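Long-range contact in UV damage endonuclease (Sulfolobus acidocaldarius, PDB 3TC3), which probably cuts DNA next to ultraviolet and other lesions as a manganese-binding, TIM-barrel endonuclease that starts excision repair: residues His264-Val277 / Val289-Leu303. Residues are numbered along the deposited sequence; the frame is centred on the assembly and turned at random.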
ATOM      1  N   HIS A 264     -13.241  -1.945  -8.645  1.00 17.36           N
ATOM      2  CA  HIS A 264     -12.813  -3.136  -7.857  1.00 16.49           C
ATOM      3  C   HIS A 264     -14.044  -3.938  -7.338  1.00 16.78           C
ATOM      4  O   HIS A 264     -15.066  -3.404  -6.966  1.00 18.08           O
ATOM      5  CB  HIS A 264     -12.057  -2.699  -6.601  1.00 17.92           C
ATOM      6  CG  HIS A 264     -10.625  -2.259  -6.822  1.00 24.46           C
ATOM      7  ND1 HIS A 264      -9.858  -1.813  -5.788  1.00 29.83           N
ATOM      8  CD2 HIS A 264      -9.842  -2.206  -7.956  1.00 30.05           C
ATOM      9  CE1 HIS A 264      -8.648  -1.453  -6.250  1.00 30.83           C
ATOM     10  NE2 HIS A 264      -8.618  -1.703  -7.579  1.00 29.40           N
ATOM     11  N   ALA A 265     -13.902  -5.246  -7.384  1.00 14.75           N
ATOM     12  CA  ALA A 265     -14.908  -6.156  -6.927  1.00 13.86           C
ATOM     13  C   ALA A 265     -15.255  -5.948  -5.447  1.00 12.97           C
ATOM     14  O   ALA A 265     -14.420  -5.537  -4.619  1.00 13.87           O
ATOM     15  CB  ALA A 265     -14.426  -7.565  -7.137  1.00 14.53           C
ATOM     16  N   THR A 266     -16.528  -6.285  -5.166  1.00 12.13           N
ATOM     17  CA  THR A 266     -17.000  -6.142  -3.789  1.00 12.80           C
ATOM     18  C   THR A 266     -16.546  -7.353  -2.939  1.00 12.41           C
ATOM     19  O   THR A 266     -16.646  -7.306  -1.701  1.00 12.91           O
ATOM     20  CB  THR A 266     -18.551  -5.999  -3.742  1.00 13.48           C
ATOM     21  OG1 THR A 266     -19.154  -6.893  -4.653  1.00 14.21           O
ATOM     22  CG2 THR A 266     -18.891  -4.564  -4.125  1.00 15.43           C
ATOM     23  N   THR A 267     -16.066  -8.404  -3.610  1.00 12.44           N
ATOM     24  CA  THR A 267     -15.479  -9.553  -2.872  1.00 12.49           C
ATOM     25  C   THR A 267     -14.679 -10.352  -3.889  1.00 13.18           C
ATOM     26  O   THR A 267     -14.906 -10.188  -5.108  1.00 13.61           O
ATOM     27  CB  THR A 267     -16.646 -10.480  -2.305  1.00 13.51           C
ATOM     28  OG1 THR A 267     -16.084 -11.437  -1.365  1.00 13.84           O
ATOM     29  CG2 THR A 267     -17.361 -11.283  -3.455  1.00 15.88           C
ATOM     30  N   ILE A 268     -13.764 -11.181  -3.427  1.00 12.83           N
ATOM     31  CA  ILE A 268     -13.030 -12.011  -4.383  1.00 13.15           C
ATOM     32  C   ILE A 268     -13.909 -13.187  -4.807  1.00 13.10           C
ATOM     33  O   ILE A 268     -14.761 -13.674  -4.081  1.00 14.32           O
ATOM     34  CB  ILE A 268     -11.678 -12.593  -3.870  1.00 12.65           C
ATOM     35  CG1 ILE A 268     -11.889 -13.447  -2.608  1.00 14.04           C
ATOM     36  CG2 ILE A 268     -10.691 -11.434  -3.563  1.00 12.78           C
ATOM     37  CD1 ILE A 268     -10.478 -14.152  -2.285  1.00 14.63           C
ATOM     38  N   ASN A 269     -13.678 -13.631  -6.046  1.00 14.27           N
ATOM     39  CA  ASN A 269     -14.298 -14.853  -6.506  1.00 14.93           C
ATOM     40  C   ASN A 269     -13.314 -16.020  -6.309  1.00 14.73           C
ATOM     41  O   ASN A 269     -12.154 -15.968  -6.746  1.00 14.33           O
ATOM     42  CB  ASN A 269     -14.624 -14.681  -8.005  1.00 16.69           C
ATOM     43  CG  ASN A 269     -15.183 -15.966  -8.601  1.00 19.69           C
ATOM     44  OD1 ASN A 269     -14.457 -16.922  -8.868  1.00 19.89           O
ATOM     45  ND2 ASN A 269     -16.490 -16.003  -8.753  1.00 24.30           N
ATOM     46  N   GLU A 270     -13.772 -17.026  -5.588  1.00 17.26           N
ATOM     47  CA  GLU A 270     -12.831 -18.078  -5.193  1.00 18.59           C
ATOM     48  C   GLU A 270     -12.226 -18.770  -6.394  1.00 19.17           C
ATOM     49  O   GLU A 270     -11.032 -19.138  -6.343  1.00 16.42           O
ATOM     50  CB  GLU A 270     -13.510 -19.127  -4.295  1.00 23.79           C
ATOM     51  CG  GLU A 270     -12.746 -20.471  -4.237  1.00 29.42           C
ATOM     52  CD  GLU A 270     -13.311 -21.476  -3.245  1.00 33.40           C
ATOM     53  OE1 GLU A 270     -14.417 -21.244  -2.703  1.00 40.94           O
ATOM     54  OE2 GLU A 270     -12.621 -22.455  -2.953  1.00 30.75           O
ATOM     55  N   GLU A 271     -13.002 -19.006  -7.452  1.00 18.97           N
ATOM     56  CA  GLU A 271     -12.393 -19.704  -8.587  1.00 19.64           C
ATOM     57  C   GLU A 271     -11.367 -18.805  -9.316  1.00 19.23           C
ATOM     58  O   GLU A 271     -10.352 -19.299  -9.815  1.00 20.31           O
ATOM     59  CB  GLU A 271     -13.510 -20.199  -9.552  1.00 22.97           C
ATOM     60  CG  GLU A 271     -14.849 -20.702  -8.831  1.00 32.01           C
ATOM     61  CD  GLU A 271     -14.576 -21.809  -7.884  1.00 34.97           C
ATOM     62  OE1 GLU A 271     -13.700 -22.616  -8.271  1.00 41.12           O
ATOM     63  OE2 GLU A 271     -15.183 -21.883  -6.762  1.00 36.31           O
ATOM     64  N   ASN A 272     -11.648 -17.499  -9.434  1.00 16.99           N
ATOM     65  CA  ASN A 272     -10.678 -16.557 -10.028  1.00 16.09           C
ATOM     66  C   ASN A 272      -9.407 -16.543  -9.181  1.00 16.30           C
ATOM     67  O   ASN A 272      -8.300 -16.526  -9.709  1.00 16.02           O
ATOM     68  CB  ASN A 272     -11.268 -15.145 -10.181  1.00 17.82           C
ATOM     69  CG  ASN A 272     -12.295 -15.069 -11.273  1.00 23.14           C
ATOM     70  OD1 ASN A 272     -12.273 -15.851 -12.213  1.00 26.32           O
ATOM     71  ND2 ASN A 272     -13.189 -14.139 -11.165  1.00 20.56           N
ATOM     72  N   PHE A 273      -9.585 -16.503  -7.860  1.00 14.38           N
ATOM     73  CA  PHE A 273      -8.414 -16.448  -6.987  1.00 13.33           C
ATOM     74  C   PHE A 273      -7.593 -17.711  -7.085  1.00 14.00           C
ATOM     75  O   PHE A 273      -6.351 -17.637  -7.146  1.00 14.54           O
ATOM     76  CB  PHE A 273      -8.874 -16.130  -5.518  1.00 12.78           C
ATOM     77  CG  PHE A 273      -7.722 -15.969  -4.579  1.00 13.28           C
ATOM     78  CD1 PHE A 273      -6.905 -14.846  -4.659  1.00 13.23           C
ATOM     79  CD2 PHE A 273      -7.424 -16.983  -3.660  1.00 13.89           C
ATOM     80  CE1 PHE A 273      -5.778 -14.733  -3.770  1.00 14.06           C
ATOM     81  CE2 PHE A 273      -6.348 -16.861  -2.778  1.00 15.55           C
ATOM     82  CZ  PHE A 273      -5.523 -15.727  -2.823  1.00 14.29           C
ATOM     83  N   ARG A 274      -8.308 -18.841  -7.083  1.00 14.52           N
ATOM     84  CA  ARG A 274      -7.588 -20.131  -7.275  1.00 16.41           C
ATOM     85  C   ARG A 274      -6.817 -20.133  -8.601  1.00 16.98           C
ATOM     86  O   ARG A 274      -5.661 -20.609  -8.657  1.00 18.29           O
ATOM     87  CB  ARG A 274      -8.583 -21.293  -7.228  1.00 16.04           C
ATOM     88  CG  ARG A 274      -9.038 -21.591  -5.830  1.00 17.27           C
ATOM     89  CD  ARG A 274     -10.197 -22.612  -5.875  1.00 19.14           C
ATOM     90  NE  ARG A 274     -10.576 -23.015  -4.547  1.00 20.74           N
ATOM     91  CZ  ARG A 274      -9.985 -23.982  -3.871  1.00 20.32           C
ATOM     92  NH1 ARG A 274      -8.942 -24.635  -4.388  1.00 22.44           N
ATOM     93  NH2 ARG A 274     -10.430 -24.227  -2.637  1.00 22.44           N
ATOM     94  N   ARG A 275      -7.380 -19.626  -9.680  1.00 17.48           N
ATOM     95  CA  ARG A 275      -6.664 -19.640 -10.957  1.00 20.03           C
ATOM     96  C   ARG A 275      -5.424 -18.766 -10.892  1.00 18.36           C
ATOM     97  O   ARG A 275      -4.333 -19.118 -11.427  1.00 22.86           O
ATOM     98  CB  ARG A 275      -7.550 -19.159 -12.073  1.00 22.81           C
ATOM     99  CG  ARG A 275      -8.138 -20.294 -12.943  1.00 30.41           C
ATOM    100  CD  ARG A 275      -8.853 -19.707 -14.170  1.00 34.62           C
ATOM    101  NE  ARG A 275     -10.261 -19.604 -13.824  1.00 41.14           N
ATOM    102  CZ  ARG A 275     -10.898 -18.475 -13.579  1.00 35.22           C
ATOM    103  NH1 ARG A 275     -10.236 -17.311 -13.666  1.00 39.44           N
ATOM    104  NH2 ARG A 275     -12.196 -18.508 -13.230  1.00 36.52           N
ATOM    105  N   PHE A 276      -5.522 -17.641 -10.178  1.00 17.37           N
ATOM    106  CA  PHE A 276      -4.382 -16.797  -9.995  1.00 16.96           C
ATOM    107  C   PHE A 276      -3.270 -17.462  -9.170  1.00 18.53           C
ATOM    108  O   PHE A 276      -2.080 -17.393  -9.527  1.00 19.79           O
ATOM    109  CB  PHE A 276      -4.882 -15.505  -9.275  1.00 17.26           C
ATOM    110  CG  PHE A 276      -3.814 -14.490  -9.131  1.00 17.95           C
ATOM    111  CD1 PHE A 276      -3.513 -13.651 -10.230  1.00 20.36           C
ATOM    112  CD2 PHE A 276      -3.137 -14.339  -7.949  1.00 20.02           C
ATOM    113  CE1 PHE A 276      -2.569 -12.685 -10.159  1.00 23.19           C
ATOM    114  CE2 PHE A 276      -2.083 -13.300  -7.863  1.00 21.97           C
ATOM    115  CZ  PHE A 276      -1.775 -12.559  -9.006  1.00 22.00           C
ATOM    116  N   VAL A 277      -3.620 -18.007  -8.035  1.00 18.63           N
ATOM    117  CA  VAL A 277      -2.553 -18.498  -7.148  1.00 20.35           C
ATOM    118  C   VAL A 277      -1.905 -19.765  -7.761  1.00 22.22           C
ATOM    119  O   VAL A 277      -0.793 -20.085  -7.361  1.00 22.24           O
ATOM    120  CB  VAL A 277      -3.007 -18.826  -5.733  1.00 23.36           C
ATOM    121  CG1 VAL A 277      -3.394 -17.550  -4.958  1.00 22.81           C
ATOM    122  CG2 VAL A 277      -4.089 -19.775  -5.727  1.00 23.98           C
ATOM    123  N   VAL A 289     -10.174  -5.491  -2.381  1.00 11.75           N
ATOM    124  CA  VAL A 289     -11.621  -5.703  -2.670  1.00 12.17           C
ATOM    125  C   VAL A 289     -12.402  -5.085  -1.511  1.00 11.42           C
ATOM    126  O   VAL A 289     -11.931  -4.874  -0.405  1.00 13.02           O
ATOM    127  CB  VAL A 289     -11.924  -7.187  -2.845  1.00 14.64           C
ATOM    128  CG1 VAL A 289     -11.434  -7.670  -4.254  1.00 15.75           C
ATOM    129  CG2 VAL A 289     -11.432  -8.060  -1.666  1.00 15.39           C
ATOM    130  N   LYS A 290     -13.692  -4.852  -1.765  1.00 11.99           N
ATOM    131  CA  LYS A 290     -14.350  -3.953  -0.866  1.00 13.11           C
ATOM    132  C   LYS A 290     -14.777  -4.633   0.443  1.00 12.49           C
ATOM    133  O   LYS A 290     -14.993  -3.908   1.417  1.00 13.10           O
ATOM    134  CB  LYS A 290     -15.645  -3.453  -1.521  1.00 14.62           C
ATOM    135  CG  LYS A 290     -15.328  -2.639  -2.840  1.00 20.62           C
ATOM    136  CD  LYS A 290     -14.754  -1.326  -2.537  1.00 24.39           C
ATOM    137  CE  LYS A 290     -14.688  -0.571  -3.910  1.00 27.88           C
ATOM    138  NZ  LYS A 290     -13.325   0.043  -4.037  1.00 37.24           N
ATOM    139  N   ASP A 291     -14.839  -5.973   0.487  1.00 11.23           N
ATOM    140  CA  ASP A 291     -15.180  -6.607   1.801  1.00 11.95           C
ATOM    141  C   ASP A 291     -13.986  -7.018   2.647  1.00 12.35           C
ATOM    142  O   ASP A 291     -14.179  -7.655   3.715  1.00 13.13           O
ATOM    143  CB  ASP A 291     -16.138  -7.843   1.600  1.00 11.99           C
ATOM    144  CG  ASP A 291     -15.534  -8.990   0.839  1.00 12.64           C
ATOM    145  OD1 ASP A 291     -14.364  -8.853   0.369  1.00 13.55           O
ATOM    146  OD2 ASP A 291     -16.248 -10.003   0.735  1.00 15.09           O
ATOM    147  N   LYS A 292     -12.786  -6.573   2.253  1.00 10.71           N
ATOM    148  CA  LYS A 292     -11.635  -6.505   3.234  1.00 11.21           C
ATOM    149  C   LYS A 292     -11.409  -7.855   3.907  1.00 11.03           C
ATOM    150  O   LYS A 292     -11.084  -8.841   3.208  1.00 10.54           O
ATOM    151  CB  LYS A 292     -11.775  -5.347   4.233  1.00 10.98           C
ATOM    152  CG  LYS A 292     -11.738  -4.028   3.454  1.00 11.37           C
ATOM    153  CD  LYS A 292     -11.746  -2.804   4.405  1.00 11.34           C
ATOM    154  CE  LYS A 292     -11.773  -1.465   3.703  1.00 11.78           C
ATOM    155  NZ  LYS A 292     -10.480  -1.293   2.911  1.00 12.54           N
ATOM    156  N   GLU A 293     -11.509  -7.912   5.223  1.00 11.45           N
ATOM    157  CA  GLU A 293     -11.109  -9.149   5.940  1.00 11.91           C
ATOM    158  C   GLU A 293     -11.957 -10.388   5.520  1.00 12.53           C
ATOM    159  O   GLU A 293     -11.470 -11.487   5.653  1.00 13.39           O
ATOM    160  CB  GLU A 293     -11.200  -8.998   7.499  1.00 11.74           C
ATOM    161  CG  GLU A 293     -12.657  -8.933   8.015  1.00 12.85           C
ATOM    162  CD  GLU A 293     -13.426  -7.621   7.716  1.00 12.82           C
ATOM    163  OE1 GLU A 293     -12.878  -6.565   7.247  1.00 12.48           O
ATOM    164  OE2 GLU A 293     -14.644  -7.618   8.016  1.00 13.68           O
ATOM    165  N   ILE A 294     -13.183 -10.168   5.034  1.00 12.57           N
ATOM    166  CA  ILE A 294     -14.038 -11.315   4.646  1.00 12.89           C
ATOM    167  C   ILE A 294     -13.375 -12.029   3.409  1.00 12.58           C
ATOM    168  O   ILE A 294     -13.254 -13.268   3.381  1.00 14.58           O
ATOM    169  CB  ILE A 294     -15.442 -10.839   4.365  1.00 14.25           C
ATOM    170  CG1 ILE A 294     -16.106 -10.226   5.647  1.00 18.01           C
ATOM    171  CG2 ILE A 294     -16.297 -12.046   3.693  1.00 15.00           C
ATOM    172  CD1 ILE A 294     -16.807 -11.132   6.548  1.00 21.66           C
ATOM    173  N   SER A 295     -12.855 -11.255   2.431  1.00 12.21           N
ATOM    174  CA  SER A 295     -12.096 -11.844   1.389  1.00 11.62           C
ATOM    175  C   SER A 295     -10.765 -12.407   1.870  1.00 11.70           C
ATOM    176  O   SER A 295     -10.309 -13.414   1.296  1.00 12.24           O
ATOM    177  CB  SER A 295     -11.863 -10.867   0.203  1.00 11.92           C
ATOM    178  OG  SER A 295     -13.035 -10.844  -0.596  1.00 12.37           O
ATOM    179  N   ALA A 296     -10.110 -11.775   2.865  1.00 11.76           N
ATOM    180  CA  ALA A 296      -8.857 -12.312   3.353  1.00 12.01           C
ATOM    181  C   ALA A 296      -9.086 -13.685   3.977  1.00 12.81           C
ATOM    182  O   ALA A 296      -8.255 -14.585   3.768  1.00 13.59           O
ATOM    183  CB  ALA A 296      -8.265 -11.381   4.380  1.00 13.28           C
ATOM    184  N   LEU A 297     -10.234 -13.856   4.636  1.00 14.04           N
ATOM    185  CA  LEU A 297     -10.570 -15.197   5.166  1.00 15.34           C
ATOM    186  C   LEU A 297     -10.774 -16.207   4.085  1.00 15.05           C
ATOM    187  O   LEU A 297     -10.302 -17.334   4.250  1.00 17.10           O
ATOM    188  CB  LEU A 297     -11.782 -15.163   6.093  1.00 15.25           C
ATOM    189  CG  LEU A 297     -11.494 -14.332   7.361  1.00 17.33           C
ATOM    190  CD1 LEU A 297     -12.781 -14.157   8.122  1.00 19.59           C
ATOM    191  CD2 LEU A 297     -10.398 -14.966   8.227  1.00 17.65           C
ATOM    192  N   LYS A 298     -11.403 -15.810   2.960  1.00 15.01           N
ATOM    193  CA  LYS A 298     -11.646 -16.752   1.850  1.00 16.41           C
ATOM    194  C   LYS A 298     -10.259 -17.086   1.293  1.00 14.80           C
ATOM    195  O   LYS A 298      -9.955 -18.272   0.998  1.00 15.73           O
ATOM    196  CB  LYS A 298     -12.494 -16.067   0.785  1.00 18.06           C
ATOM    197  CG  LYS A 298     -14.003 -15.666   1.074  1.00 23.41           C
ATOM    198  CD  LYS A 298     -14.525 -14.805  -0.208  1.00 24.63           C
ATOM    199  CE  LYS A 298     -16.006 -14.640  -0.324  1.00 30.59           C
ATOM    200  NZ  LYS A 298     -16.164 -14.103  -1.731  1.00 24.61           N
ATOM    201  N   ALA A 299      -9.352 -16.080   1.159  1.00 13.07           N
ATOM    202  CA  ALA A 299      -8.073 -16.420   0.563  1.00 13.20           C
ATOM    203  C   ALA A 299      -7.187 -17.336   1.451  1.00 13.03           C
ATOM    204  O   ALA A 299      -6.490 -18.203   0.927  1.00 13.74           O
ATOM    205  CB  ALA A 299      -7.324 -15.087   0.222  1.00 13.17           C
ATOM    206  N   VAL A 300      -7.234 -17.129   2.790  1.00 13.29           N
ATOM    207  CA  VAL A 300      -6.456 -17.974   3.699  1.00 15.64           C
ATOM    208  C   VAL A 300      -6.965 -19.440   3.525  1.00 16.86           C
ATOM    209  O   VAL A 300      -6.113 -20.346   3.442  1.00 18.03           O
ATOM    210  CB  VAL A 300      -6.699 -17.468   5.128  1.00 16.21           C
ATOM    211  CG1 VAL A 300      -6.251 -18.528   6.158  1.00 18.43           C
ATOM    212  CG2 VAL A 300      -5.887 -16.279   5.392  1.00 16.90           C
ATOM    213  N   LYS A 301      -8.262 -19.579   3.437  1.00 16.97           N
ATOM    214  CA  LYS A 301      -8.888 -20.937   3.288  1.00 19.89           C
ATOM    215  C   LYS A 301      -8.385 -21.610   2.005  1.00 19.31           C
ATOM    216  O   LYS A 301      -7.926 -22.755   2.087  1.00 20.70           O
ATOM    217  CB  LYS A 301     -10.397 -20.825   3.312  1.00 22.22           C
ATOM    218  CG  LYS A 301     -11.137 -22.170   3.314  1.00 30.05           C
ATOM    219  CD  LYS A 301     -12.594 -21.964   2.852  1.00 32.38           C
ATOM    220  CE  LYS A 301     -12.633 -22.174   1.315  1.00 38.70           C
ATOM    221  NZ  LYS A 301     -13.888 -21.749   0.569  1.00 40.65           N
ATOM    222  N   VAL A 302      -8.316 -20.872   0.873  1.00 16.07           N
ATOM    223  CA  VAL A 302      -7.816 -21.422  -0.400  1.00 17.44           C
ATOM    224  C   VAL A 302      -6.341 -21.768  -0.255  1.00 19.12           C
ATOM    225  O   VAL A 302      -5.889 -22.842  -0.665  1.00 19.80           O
ATOM    226  CB  VAL A 302      -8.099 -20.438  -1.577  1.00 17.05           C
ATOM    227  CG1 VAL A 302      -7.391 -20.855  -2.826  1.00 17.28           C
ATOM    228  CG2 VAL A 302      -9.602 -20.280  -1.812  1.00 18.09           C
ATOM    229  N   LEU A 303      -5.551 -20.851   0.299  1.00 17.40           N
ATOM    230  CA  LEU A 303      -4.103 -21.072   0.338  1.00 19.13           C
ATOM    231  C   LEU A 303      -3.736 -22.255   1.226  1.00 20.73           C
ATOM    232  O   LEU A 303      -2.763 -22.934   0.920  1.00 22.20           O
ATOM    233  CB  LEU A 303      -3.291 -19.830   0.781  1.00 18.00           C
ATOM    234  CG  LEU A 303      -3.435 -18.704  -0.233  1.00 19.02           C
ATOM    235  CD1 LEU A 303      -2.834 -17.454   0.292  1.00 21.43           C
ATOM    236  CD2 LEU A 303      -2.738 -19.029  -1.507  1.00 20.30           C
TER
HETATM  237  O   HOH W   1     -11.449  -2.127  -2.807  1.00 22.92           O
HETATM  238  O   HOH W   2     -13.068   0.577  -7.259  1.00 31.15           O
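Two waters lie between His264 and Lys290 NZ at the mouth of the barrel, one accepting from His264 N, the other only weakly placed at ND1; the histidine side chain comes within about 5 Å of the manganese, near its ligands Glu288 and Asp220. Ala265 O then accepts Lys290 N at 3.0 Å. Thr267 holds its OG1 anti to the backbone N (chi1 -168°), donating to Asp291 OD2 at 2.5 Å from the syn side but tilted out of the carboxylate plane, and accepting Lys298 NZ. The extended lysine ends in a second bond, to Ile268 O at 2.8 Å. Ile268 N meets Ser295 OG almost straight on (2.9 Å, 164°), and that hydroxyl in turn donates to the syn lone pair of Asp291 OD1. The CG2 methyl of Ile268 faces Val289 while CD1 reaches Ala299. Glu270, first residue of helix 270-279, lends OE2, nearly in the guanidinium plane, to Arg274 NE and NH2, and OE1 weakly to Lys301 NZ (3.4 Å); Arg274 also pairs with Glu305. With an alanine here, Lys301 would probably lose its acidic mate and the Arg274 guanidinium, keeping Glu305, turn more easily off Val302 CG1, which lies over its face. Phe273 presses CE2 and CZ on Ala299 CB (3.6 Å), with Val302 and Leu303 at its edge; Val277 CG1 packs on Leu303 CD2 at 3.8 Å. Segments 270-277 and 293-303 of the last two TIM-barrel helices, crossing at -50°, thus meet through an apolar strip above strand 283-287, bordered by a salt-bridge network, while Asp291 and Lys298, opposite charges bridged by the Thr267 hydroxyl, probably stabilise each other.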